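Aromatic-amino-acid aminotransferase (Burkholderia pseudomallei, PDB 4F4E) probably transfers the amino group of aromatic amino acids such as tyrosine to 2-oxoglutarate, using pyridoxal 5'-phosphate as its cofactor. Local coordinates at residues Tyr88-Ile94 and Ser307-Thr311; Leu200-Asn206 and Pro231-Tyr237; His205-Asp211 and Gln367-Tyr373. All coordinates share one frame; numbering follows the deposited sequence. Where two conformers were deposited one is given.

Contact 1: residues Tyr88-Ile94 and Ser307-Thr311; sequences YLPIDGI and SNPPT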
loop_
_atom_site.group_PDB
_atom_site.type_symbol
_atom_site.label_atom_id
_atom_site.label_comp_id
_atom_site.label_asym_id
_atom_site.label_seq_id
_atom_site.Cartn_x
_atom_site.Cartn_y
_atom_site.Cartn_z
ATOM N N TYR A 88 -2.223 9.880 -10.520
ATOM C CA TYR A 88 -1.644 8.617 -10.160
ATOM C C TYR A 88 -0.195 8.566 -10.580
ATOM O O TYR A 88 0.164 9.067 -11.667
ATOM C CB TYR A 88 -2.359 7.474 -10.839
ATOM C CG TYR A 88 -3.786 7.223 -10.395
ATOM C CD1 TYR A 88 -4.053 6.711 -9.156
ATOM C CD2 TYR A 88 -4.867 7.512 -11.224
ATOM C CE1 TYR A 88 -5.356 6.422 -8.757
ATOM C CE2 TYR A 88 -6.171 7.258 -10.823
ATOM C CZ TYR A 88 -6.412 6.710 -9.572
ATOM O OH TYR A 88 -7.735 6.425 -9.163
ATOM N N LEU A 89 0.613 7.924 -9.749
ATOM C CA LEU A 89 1.960 7.544 -10.122
ATOM C C LEU A 89 1.870 6.319 -11.046
ATOM O O LEU A 89 0.877 5.568 -10.995
ATOM C CB LEU A 89 2.800 7.177 -8.904
ATOM C CG LEU A 89 3.160 8.286 -7.916
ATOM C CD1 LEU A 89 4.051 7.727 -6.793
ATOM C CD2 LEU A 89 3.820 9.451 -8.646
ATOM N N PRO A 90 2.945 6.054 -11.830
ATOM C CA PRO A 90 3.084 4.754 -12.471
ATOM C C PRO A 90 2.982 3.597 -11.477
ATOM O O PRO A 90 3.167 3.787 -10.253
ATOM C CB PRO A 90 4.520 4.820 -13.040
ATOM C CG PRO A 90 4.716 6.247 -13.303
ATOM C CD PRO A 90 4.144 6.854 -12.052
ATOM N N ILE A 91 2.668 2.391 -12.001
ATOM C CA ILE A 91 2.465 1.226 -11.185
ATOM C C ILE A 91 3.706 0.956 -10.356
ATOM O O ILE A 91 3.610 0.608 -9.168
ATOM C CB ILE A 91 2.074 -0.009 -12.024
ATOM C CG1 ILE A 91 0.686 0.183 -12.687
ATOM C CG2 ILE A 91 2.108 -1.285 -11.171
ATOM C CD1 ILE A 91 0.409 -0.918 -13.736
ATOM N N ASP A 92 4.881 1.186 -10.968
ATOM C CA ASP A 92 6.145 0.942 -10.311
ATOM C C ASP A 92 6.760 2.171 -9.670
ATOM O O ASP A 92 7.931 2.176 -9.355
ATOM C CB ASP A 92 7.167 0.318 -11.284
ATOM C CG ASP A 92 7.298 1.071 -12.599
ATOM O OD1 ASP A 92 6.534 2.019 -12.880
ATOM O OD2 ASP A 92 8.167 0.646 -13.409
ATOM N N GLY A 93 5.986 3.224 -9.575
ATOM C CA GLY A 93 6.341 4.415 -8.774
ATOM C C GLY A 93 7.093 5.466 -9.554
ATOM O O GLY A 93 7.105 5.484 -10.786
ATOM N N ILE A 94 7.696 6.383 -8.821
ATOM C CA ILE A 94 8.404 7.535 -9.396
ATOM C C ILE A 94 9.688 7.037 -10.033
ATOM O O ILE A 94 10.518 6.465 -9.383
ATOM C CB ILE A 94 8.729 8.586 -8.307
ATOM C CG1 ILE A 94 7.433 9.102 -7.671
ATOM C CG2 ILE A 94 9.538 9.750 -8.911
ATOM C CD1 ILE A 94 7.649 9.680 -6.307
ATOM N N SER A 307 -2.826 -0.866 -6.883
ATOM C CA SER A 307 -2.895 -0.087 -8.129
ATOM C C SER A 307 -1.573 0.616 -8.434
ATOM O O SER A 307 -0.938 0.387 -9.494
ATOM C CB SER A 307 -4.052 0.917 -8.086
ATOM O OG SER A 307 -4.485 1.129 -9.377
ATOM N N ASN A 308 -1.188 1.490 -7.529
ATOM C CA ASN A 308 0.021 2.270 -7.694
ATOM C C ASN A 308 0.361 2.844 -6.318
ATOM O O ASN A 308 -0.492 2.859 -5.438
ATOM C CB ASN A 308 -0.159 3.361 -8.773
ATOM C CG ASN A 308 -1.503 4.047 -8.694
ATOM O OD1 ASN A 308 -1.788 4.753 -7.704
ATOM N ND2 ASN A 308 -2.387 3.804 -9.729
ATOM N N PRO A 309 1.626 3.216 -6.077
ATOM C CA PRO A 309 2.001 3.609 -4.721
ATOM C C PRO A 309 1.765 5.081 -4.393
ATOM O O PRO A 309 1.527 5.896 -5.274
ATOM C CB PRO A 309 3.505 3.246 -4.675
ATOM C CG PRO A 309 3.946 3.561 -6.067
ATOM C CD PRO A 309 2.771 3.225 -6.990
ATOM N N PRO A 310 1.837 5.425 -3.103
ATOM C CA PRO A 310 1.646 6.804 -2.684
ATOM C C PRO A 310 2.813 7.680 -3.054
ATOM O O PRO A 310 3.950 7.200 -3.240
ATOM C CB PRO A 310 1.504 6.683 -1.153
ATOM C CG PRO A 310 2.278 5.468 -0.801
ATOM C CD PRO A 310 2.099 4.537 -1.968
ATOM N N THR A 311 2.553 8.969 -3.154
ATOM C CA THR A 311 3.498 9.908 -3.727
ATOM C C THR A 311 4.409 10.547 -2.687
ATOM O O THR A 311 5.629 10.624 -2.897
ATOM C CB THR A 311 2.780 11.029 -4.514
ATOM O OG1 THR A 311 2.075 10.449 -5.613
ATOM C CG2 THR A 311 3.813 12.031 -5.171
HETATM O O HOH W 1 -0.239 6.862 -7.177
HETATM O O HOH W 2 -0.641 3.924 -12.663
#

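Contact 2: residues Leu200-Asn206 and Pro231-Tyr237; sequences LHACCHN and PFLDIAY. With EDO (1,2-ethanediol), chain C; EDO (1,2-ethanediol), chain D.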
loop_
_atom_site.group_PDB
_atom_site.type_symbol
_atom_site.label_atom_id
_atom_site.label_comp_id
_atom_site.label_asym_id
_atom_site.label_seq_id
_atom_site.Cartn_x
_atom_site.Cartn_y
_atom_site.Cartn_z
ATOM N N LEU A 200 17.757 -13.020 3.654
ATOM C CA LEU A 200 19.032 -12.655 4.232
ATOM C C LEU A 200 19.017 -11.175 4.610
ATOM O O LEU A 200 18.785 -10.303 3.746
ATOM C CB LEU A 200 20.138 -12.898 3.189
ATOM C CG LEU A 200 20.366 -14.368 2.810
ATOM C CD1 LEU A 200 21.079 -14.536 1.439
ATOM C CD2 LEU A 200 21.167 -15.047 3.928
ATOM N N HIS A 201 19.245 -10.896 5.899
ATOM C CA HIS A 201 19.433 -9.520 6.337
ATOM C C HIS A 201 20.747 -8.982 5.837
ATOM O O HIS A 201 21.823 -9.568 6.075
ATOM C CB HIS A 201 19.404 -9.436 7.859
ATOM C CG HIS A 201 18.126 -9.941 8.498
ATOM N ND1 HIS A 201 17.354 -9.147 9.275
ATOM C CD2 HIS A 201 17.538 -11.211 8.514
ATOM C CE1 HIS A 201 16.305 -9.871 9.757
ATOM N NE2 HIS A 201 16.430 -11.148 9.306
ATOM N N ALA A 202 20.733 -7.798 5.232
ATOM C CA ALA A 202 21.957 -7.276 4.656
ATOM C C ALA A 202 22.951 -6.894 5.735
ATOM O O ALA A 202 24.158 -6.958 5.521
ATOM C CB ALA A 202 21.691 -6.066 3.741
ATOM N N CYS A 203 22.418 -6.406 6.853
ATOM C CA CYS A 203 23.187 -5.895 7.984
ATOM C C CYS A 203 22.192 -5.503 9.073
ATOM O O CYS A 203 20.982 -5.455 8.843
ATOM C CB CYS A 203 24.066 -4.686 7.626
ATOM S SG CYS A 203 23.256 -3.163 7.152
ATOM N N CYS A 204 22.698 -5.242 10.265
ATOM C CA CYS A 204 21.848 -4.761 11.355
ATOM C C CYS A 204 20.721 -5.736 11.612
ATOM O O CYS A 204 19.513 -5.392 11.582
ATOM C CB CYS A 204 21.327 -3.373 11.061
ATOM S SG CYS A 204 22.632 -2.106 10.969
ATOM N N HIS A 205 21.113 -6.986 11.840
ATOM C CA HIS A 205 20.156 -8.080 12.034
ATOM C C HIS A 205 19.052 -7.730 12.989
ATOM O O HIS A 205 19.300 -7.220 14.079
ATOM C CB HIS A 205 20.856 -9.378 12.485
ATOM C CG HIS A 205 19.955 -10.568 12.453
ATOM N ND1 HIS A 205 19.330 -11.061 13.592
ATOM C CD2 HIS A 205 19.464 -11.335 11.368
ATOM C CE1 HIS A 205 18.557 -12.100 13.235
ATOM N NE2 HIS A 205 18.604 -12.258 11.897
ATOM N N ASN A 206 17.822 -8.040 12.585
ATOM C CA ASN A 206 16.628 -7.764 13.394
ATOM C C ASN A 206 16.030 -9.129 13.666
ATOM O O ASN A 206 15.587 -9.745 12.726
ATOM C CB ASN A 206 15.669 -6.882 12.599
ATOM C CG ASN A 206 14.384 -6.628 13.362
ATOM O OD1 ASN A 206 14.139 -7.286 14.384
ATOM N ND2 ASN A 206 13.538 -5.740 12.868
ATOM N N PRO A 231 18.380 -15.787 -3.590
ATOM C CA PRO A 231 18.632 -14.902 -2.455
ATOM C C PRO A 231 17.646 -13.731 -2.446
ATOM O O PRO A 231 17.451 -13.071 -3.462
ATOM C CB PRO A 231 20.051 -14.409 -2.692
ATOM C CG PRO A 231 20.197 -14.430 -4.175
ATOM C CD PRO A 231 19.320 -15.556 -4.693
ATOM N N PHE A 232 17.088 -13.488 -1.271
ATOM C CA PHE A 232 16.158 -12.410 -1.068
ATOM C C PHE A 232 16.760 -11.546 0.018
ATOM O O PHE A 232 16.597 -11.792 1.231
ATOM C CB PHE A 232 14.718 -12.912 -0.742
ATOM C CG PHE A 232 13.624 -11.914 -1.106
ATOM C CD1 PHE A 232 13.821 -10.526 -0.975
ATOM C CD2 PHE A 232 12.401 -12.355 -1.532
ATOM C CE1 PHE A 232 12.805 -9.616 -1.331
ATOM C CE2 PHE A 232 11.381 -11.444 -1.886
ATOM C CZ PHE A 232 11.592 -10.082 -1.800
ATOM N N LEU A 233 17.495 -10.508 -0.397
ATOM C CA LEU A 233 18.141 -9.636 0.585
ATOM C C LEU A 233 17.113 -8.639 1.121
ATOM O O LEU A 233 16.282 -8.104 0.368
ATOM C CB LEU A 233 19.352 -8.928 -0.039
ATOM C CG LEU A 233 20.536 -9.859 -0.329
ATOM C CD1 LEU A 233 21.416 -9.275 -1.408
ATOM C CD2 LEU A 233 21.354 -10.089 0.948
ATOM N N ASP A 234 17.157 -8.393 2.428
ATOM C CA ASP A 234 16.291 -7.424 3.107
ATOM C C ASP A 234 17.219 -6.419 3.777
ATOM O O ASP A 234 17.977 -6.753 4.718
ATOM C CB ASP A 234 15.452 -8.133 4.160
ATOM C CG ASP A 234 14.494 -7.212 4.897
ATOM O OD1 ASP A 234 14.699 -5.966 4.899
ATOM O OD2 ASP A 234 13.520 -7.738 5.510
ATOM N N ILE A 235 17.242 -5.218 3.195
ATOM C CA ILE A 235 18.124 -4.108 3.621
ATOM C C ILE A 235 17.278 -2.934 4.133
ATOM O O ILE A 235 16.880 -2.023 3.399
ATOM C CB ILE A 235 19.146 -3.727 2.523
ATOM C CG1 ILE A 235 20.195 -2.724 3.046
ATOM C CG2 ILE A 235 18.444 -3.281 1.214
ATOM C CD1 ILE A 235 21.401 -2.524 2.081
ATOM N N ALA A 236 16.959 -3.009 5.421
ATOM C CA ALA A 236 16.098 -2.045 6.074
ATOM C C ALA A 236 16.892 -0.990 6.864
ATOM O O ALA A 236 16.308 -0.045 7.360
ATOM C CB ALA A 236 15.128 -2.765 6.991
ATOM N N TYR A 237 18.214 -1.186 6.996
ATOM C CA TYR A 237 19.034 -0.332 7.852
ATOM C C TYR A 237 20.318 0.163 7.180
ATOM O O TYR A 237 21.334 0.305 7.826
ATOM C CB TYR A 237 19.378 -1.066 9.167
ATOM C CG TYR A 237 18.169 -1.479 9.942
ATOM C CD1 TYR A 237 17.529 -0.590 10.816
ATOM C CD2 TYR A 237 17.677 -2.794 9.860
ATOM C CE1 TYR A 237 16.414 -0.996 11.525
ATOM C CE2 TYR A 237 16.551 -3.174 10.532
ATOM C CZ TYR A 237 15.937 -2.282 11.386
ATOM O OH TYR A 237 14.821 -2.665 12.074
HETATM C C1 EDO C . 21.222 -13.491 8.085
HETATM O O1 EDO C . 20.061 -13.098 7.395
HETATM C C2 EDO C . 22.473 -12.695 7.684
HETATM O O2 EDO C . 22.374 -11.358 8.086
HETATM C C1 EDO D . 11.719 -5.991 16.167
HETATM O O1 EDO D . 11.801 -7.284 15.533
HETATM C C2 EDO D . 10.601 -5.146 15.549
HETATM O O2 EDO D . 11.050 -4.642 14.258
HETATM O O HOH W 3 19.981 -3.506 6.577
#

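Contact 3: residues His205-Asp211 and Gln367-Tyr373; sequences HNPTGVD and QRGMFSY. With EDO (1,2-ethanediol), chain D.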
loop_
_atom_site.group_PDB
_atom_site.type_symbol
_atom_site.label_atom_id
_atom_site.label_comp_id
_atom_site.label_asym_id
_atom_site.label_seq_id
_atom_site.Cartn_x
_atom_site.Cartn_y
_atom_site.Cartn_z
ATOM N N HIS A 205 21.113 -6.986 11.840
ATOM C CA HIS A 205 20.156 -8.080 12.034
ATOM C C HIS A 205 19.052 -7.730 12.989
ATOM O O HIS A 205 19.300 -7.220 14.079
ATOM C CB HIS A 205 20.856 -9.378 12.485
ATOM C CG HIS A 205 19.955 -10.568 12.453
ATOM N ND1 HIS A 205 19.330 -11.061 13.592
ATOM C CD2 HIS A 205 19.464 -11.335 11.368
ATOM C CE1 HIS A 205 18.557 -12.100 13.235
ATOM N NE2 HIS A 205 18.604 -12.258 11.897
ATOM N N ASN A 206 17.822 -8.040 12.585
ATOM C CA ASN A 206 16.628 -7.764 13.394
ATOM C C ASN A 206 16.030 -9.129 13.666
ATOM O O ASN A 206 15.587 -9.745 12.726
ATOM C CB ASN A 206 15.669 -6.882 12.599
ATOM C CG ASN A 206 14.384 -6.628 13.362
ATOM O OD1 ASN A 206 14.139 -7.286 14.384
ATOM N ND2 ASN A 206 13.538 -5.740 12.868
ATOM N N PRO A 207 16.030 -9.626 14.937
ATOM C CA PRO A 207 16.106 -8.858 16.183
ATOM C C PRO A 207 17.385 -8.946 16.994
ATOM O O PRO A 207 17.401 -8.414 18.109
ATOM C CB PRO A 207 14.967 -9.484 16.988
ATOM C CG PRO A 207 15.048 -10.929 16.655
ATOM C CD PRO A 207 15.508 -10.982 15.204
ATOM N N THR A 208 18.450 -9.584 16.501
ATOM C CA THR A 208 19.578 -9.887 17.406
ATOM C C THR A 208 20.766 -8.920 17.364
ATOM O O THR A 208 21.556 -8.897 18.308
ATOM C CB THR A 208 20.139 -11.303 17.185
ATOM O OG1 THR A 208 20.836 -11.345 15.962
ATOM C CG2 THR A 208 19.058 -12.337 17.220
ATOM N N GLY A 209 20.910 -8.163 16.269
ATOM C CA GLY A 209 22.086 -7.381 16.000
ATOM C C GLY A 209 23.345 -8.114 15.579
ATOM O O GLY A 209 24.390 -7.510 15.406
ATOM N N VAL A 210 23.251 -9.410 15.393
ATOM C CA VAL A 210 24.422 -10.221 15.062
ATOM C C VAL A 210 24.518 -10.304 13.566
ATOM O O VAL A 210 23.577 -10.790 12.941
ATOM C CB VAL A 210 24.266 -11.644 15.645
ATOM C CG1 VAL A 210 25.227 -12.619 14.952
ATOM C CG2 VAL A 210 24.446 -11.592 17.197
ATOM N N ASP A 211 25.642 -9.850 13.017
ATOM C CA ASP A 211 25.837 -9.737 11.565
ATOM C C ASP A 211 26.963 -10.609 11.067
ATOM O O ASP A 211 27.884 -10.973 11.828
ATOM C CB ASP A 211 26.187 -8.313 11.202
ATOM C CG ASP A 211 24.993 -7.398 11.153
ATOM O OD1 ASP A 211 23.844 -7.861 11.296
ATOM O OD2 ASP A 211 25.227 -6.206 11.030
ATOM N N GLN A 367 27.505 -6.361 18.293
ATOM C CA GLN A 367 26.181 -6.287 17.674
ATOM C C GLN A 367 25.931 -4.899 17.083
ATOM O O GLN A 367 26.507 -3.899 17.522
ATOM C CB GLN A 367 25.084 -6.772 18.649
ATOM C CG GLN A 367 25.320 -8.232 19.005
ATOM C CD GLN A 367 24.441 -8.808 20.084
ATOM O OE1 GLN A 367 23.683 -8.105 20.725
ATOM N NE2 GLN A 367 24.552 -10.124 20.284
ATOM N N ARG A 368 25.125 -4.865 16.026
ATOM C CA ARG A 368 24.920 -3.641 15.246
ATOM C C ARG A 368 23.466 -3.384 14.927
ATOM O O ARG A 368 22.695 -4.308 14.719
ATOM C CB ARG A 368 25.658 -3.721 13.901
ATOM C CG ARG A 368 27.127 -3.967 14.041
ATOM C CD ARG A 368 27.881 -3.491 12.813
ATOM N NE ARG A 368 27.461 -4.272 11.694
ATOM C CZ ARG A 368 27.806 -4.051 10.437
ATOM N NH1 ARG A 368 28.671 -3.087 10.110
ATOM N NH2 ARG A 368 27.339 -4.874 9.521
ATOM N N GLY A 369 23.139 -2.109 14.794
ATOM C CA GLY A 369 21.817 -1.648 14.407
ATOM C C GLY A 369 21.008 -1.298 15.622
ATOM O O GLY A 369 21.557 -1.023 16.706
ATOM N N MET A 370 19.693 -1.324 15.465
ATOM C CA MET A 370 18.815 -0.824 16.511
ATOM C C MET A 370 18.611 -1.816 17.666
ATOM O O MET A 370 18.114 -1.433 18.713
ATOM C CB MET A 370 17.451 -0.498 15.932
ATOM C CG MET A 370 17.583 0.585 14.895
ATOM S SD MET A 370 16.052 1.505 14.810
ATOM C CE MET A 370 16.593 2.514 13.434
ATOM N N PHE A 371 18.944 -3.081 17.448
ATOM C CA PHE A 371 18.658 -4.142 18.440
ATOM C C PHE A 371 19.862 -4.878 18.958
ATOM O O PHE A 371 20.904 -4.994 18.283
ATOM C CB PHE A 371 17.721 -5.187 17.829
ATOM C CG PHE A 371 16.496 -4.584 17.282
ATOM C CD1 PHE A 371 15.491 -4.166 18.128
ATOM C CD2 PHE A 371 16.377 -4.374 15.922
ATOM C CE1 PHE A 371 14.388 -3.534 17.637
ATOM C CE2 PHE A 371 15.267 -3.763 15.405
ATOM C CZ PHE A 371 14.259 -3.333 16.258
ATOM N N SER A 372 19.690 -5.438 20.151
ATOM C CA SER A 372 20.615 -6.439 20.678
ATOM C C SER A 372 19.824 -7.497 21.424
ATOM O O SER A 372 18.804 -7.206 22.061
ATOM C CB SER A 372 21.631 -5.811 21.647
ATOM O OG SER A 372 22.897 -5.603 21.011
ATOM N N TYR A 373 20.287 -8.734 21.324
ATOM C CA TYR A 373 19.855 -9.781 22.248
ATOM C C TYR A 373 20.741 -9.648 23.495
ATOM O O TYR A 373 21.947 -10.016 23.482
ATOM C CB TYR A 373 19.938 -11.164 21.592
ATOM C CG TYR A 373 18.592 -11.659 21.032
ATOM C CD1 TYR A 373 17.659 -10.786 20.497
ATOM C CD2 TYR A 373 18.259 -13.010 21.067
ATOM C CE1 TYR A 373 16.417 -11.229 20.062
ATOM C CE2 TYR A 373 17.033 -13.471 20.605
ATOM C CZ TYR A 373 16.119 -12.581 20.073
ATOM O OH TYR A 373 14.889 -13.014 19.614
HETATM C C1 EDO D . 11.719 -5.991 16.167
HETATM O O1 EDO D . 11.801 -7.284 15.533
HETATM C C2 EDO D . 10.601 -5.146 15.549
HETATM O O2 EDO D . 11.050 -4.642 14.258
HETATM O O HOH W 4 19.968 -4.593 14.925
#

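Contact 1: residues Tyr88-Ile94 and Ser307-Thr311
Leu-89 and Asn-308 meet where two loops converge at the dimer interface of this fold type I, pyridoxal-phosphate-dependent enzyme, beside the active site of the second subunit. Loop 88-94 makes a type I beta turn from Pro-90 to Gly-93, and loop 307-311, stiffened by two successive prolines, runs past it. Two waters supply the polar joints. One accepts from Leu-89 N and donates to both Asn-308 OD1 and Pro-309 O, lying 2.7 Å from that OD1; the other donates to Leu-89 O and receives a weak bond from Asn-308 ND2. An asparagine suits the place because its amide offers a good acceptor to one water and a weaker donor to the other. With chi1 at 41°, its CG lies between the backbone N and the carbonyl carbon, and the amide crosses the Tyr-88 side chain at about a right angle. Asn-308 OD1 comes to the edge of the tyrosine ring, 3.3 Å from Tyr-88 CD1, the amide and ring planes being 59° apart. Beyond the contact, Tyr-88 OH is hydrogen-bonded to the cofactor-lysine residue of the second subunit, and Tyr-274 of that subunit meets the ring edge-to-face.

Pro-309 packs against the turn with its ring: CD is 3.3 Å from Pro-90 O, and CG is 3.7 Å from Gly-93 CA. Gly-93 brings only its backbone here, at a phi of 91° that glycine adopts readily. Leu-89 points toward the other loop, its CD1 lying 4.2 Å from Pro-309 CG and close to the carbonyl oxygens of Pro-309 and Pro-310. Leu-89 CG also rests 3.3 Å from Thr-311 OG1, whose hydrogen bond goes to Gly-275 O of the second subunit. At the far end, Ile-91 CG1 packs 3.6 Å from Ser-307 O.

Contact 2: residues Leu200-Asn206 and Pro231-Tyr237
Leu-200 and Asp-234 hold the central strands 197-201 and 230-235 together in parallel register, the two strands of a beta-alpha-beta unit. Leu-200 N donates to Phe-232 O at 3.0 Å, and Asp-234 N returns a bond of 2.8 Å to Leu-200 O. The pairing ends with Ala-202 N on Asp-234 O, the donor standing 39° out of the carbonyl plane as the chain turns off into loop. Small and aliphatic residues fit this tightly buried seam: Leu-200 CB touches Leu-233 CD2 at 3.8 Å, and Ala-202 CB lies against Ile-235 CB at 3.7 Å. Past the strand ends, a water accepts from Tyr-237 N and donates to Cys-203 O, while Cys-204 CB packs 3.6 Å from Tyr-237 CB. A 1,2-ethanediol, probably from the crystallisation liquor, is held by the Asn-206 amide, OD1 receiving its O1 at 2.6 Å and ND2 donating to its O2.

The next shell fixes the polar groups. Asp-234 OD2 is hydrogen-bonded to His-156, and His-201, bonded to Ser-152, carries His-205 CD2 over the centre of its ring.

Asn-206 ND2 and Tyr-237 OH both hydrogen-bond to O3 of the cofactor-lysine residue at position 269. Two polar groups, one from each segment, thus converge on a single oxygen and help fix the position of the cofactor ring against the end of the strand pair.

Contact 3: residues His205-Asp211 and Gln367-Tyr373
Phe-371, Arg-368 and Tyr-373 close over loop 205-211, which holds the Asn-Pro-Thr-Gly sequence familiar from class I aminotransferases, with a cis peptide before Pro-207. Phe-371 lays its ring obliquely beside the Asn-206 amide, CE2 3.6 Å from Asn-206 CG, with the two planes only 28° apart. Its CB lies 3.3 Å from Pro-207 O, a buried oxygen with no polar partner in the model. A water ties its backbone in, accepting from Phe-371 N and donating to His-205 O and Arg-368 O.

Arg-368 works at the other end. Its N donates to Gly-209 O at 2.8 Å, and its chain bends at chi3, -64°, to bring the guanidinium side-on to Asp-211. NE at 3.0 Å and NH2 at 2.9 Å both grip Asp-211 OD2, on its anti side, with the carboxylate plane nearly perpendicular to the guanidinium. Cys-204 N also donates to OD2, while OD1 takes His-205 N, which suits a carboxylate to this junction.

Tyr-373 presents a face to Thr-208, whose CG2 stands 3.8 Å from the ring centroid in a CH-pi contact. Pro-207 CG meets the same ring at CE1, 3.7 Å away. The Thr-208 hydroxyl serves its own loop: OG1 accepts from Val-210 N in an ST turn and shares a hydrogen bond with His-205 ND1.

Outside, Tyr-173 of strand 167-174 meets the Tyr-373 ring edge-to-face, Arg-345 of helix 324-354 bonds Phe-371 O and Ser-372 OG, and strand 371-373 pairs antiparallel with strand 397-399.

Contacts 2 and 3 adjoin, their centres about 11 Å apart: they share His-205 and Asn-206, so the loop leaving strand 197-201 of the large mixed sheet is held both by the neighbouring strand 230-235 and by the region of strand 371-373. Contact 1 lies apart, its centre about 25 Å from that of contact 2 and 33 Å from that of contact 3. Along the chain, both segments of contact 2 fall between those of contact 1, whereas contact 3 interleaves with each of the others. Contacts 2 and 3 shape the cofactor site of their own subunit; contact 1 reaches the partner's, so each site of the homodimer draws on both chains.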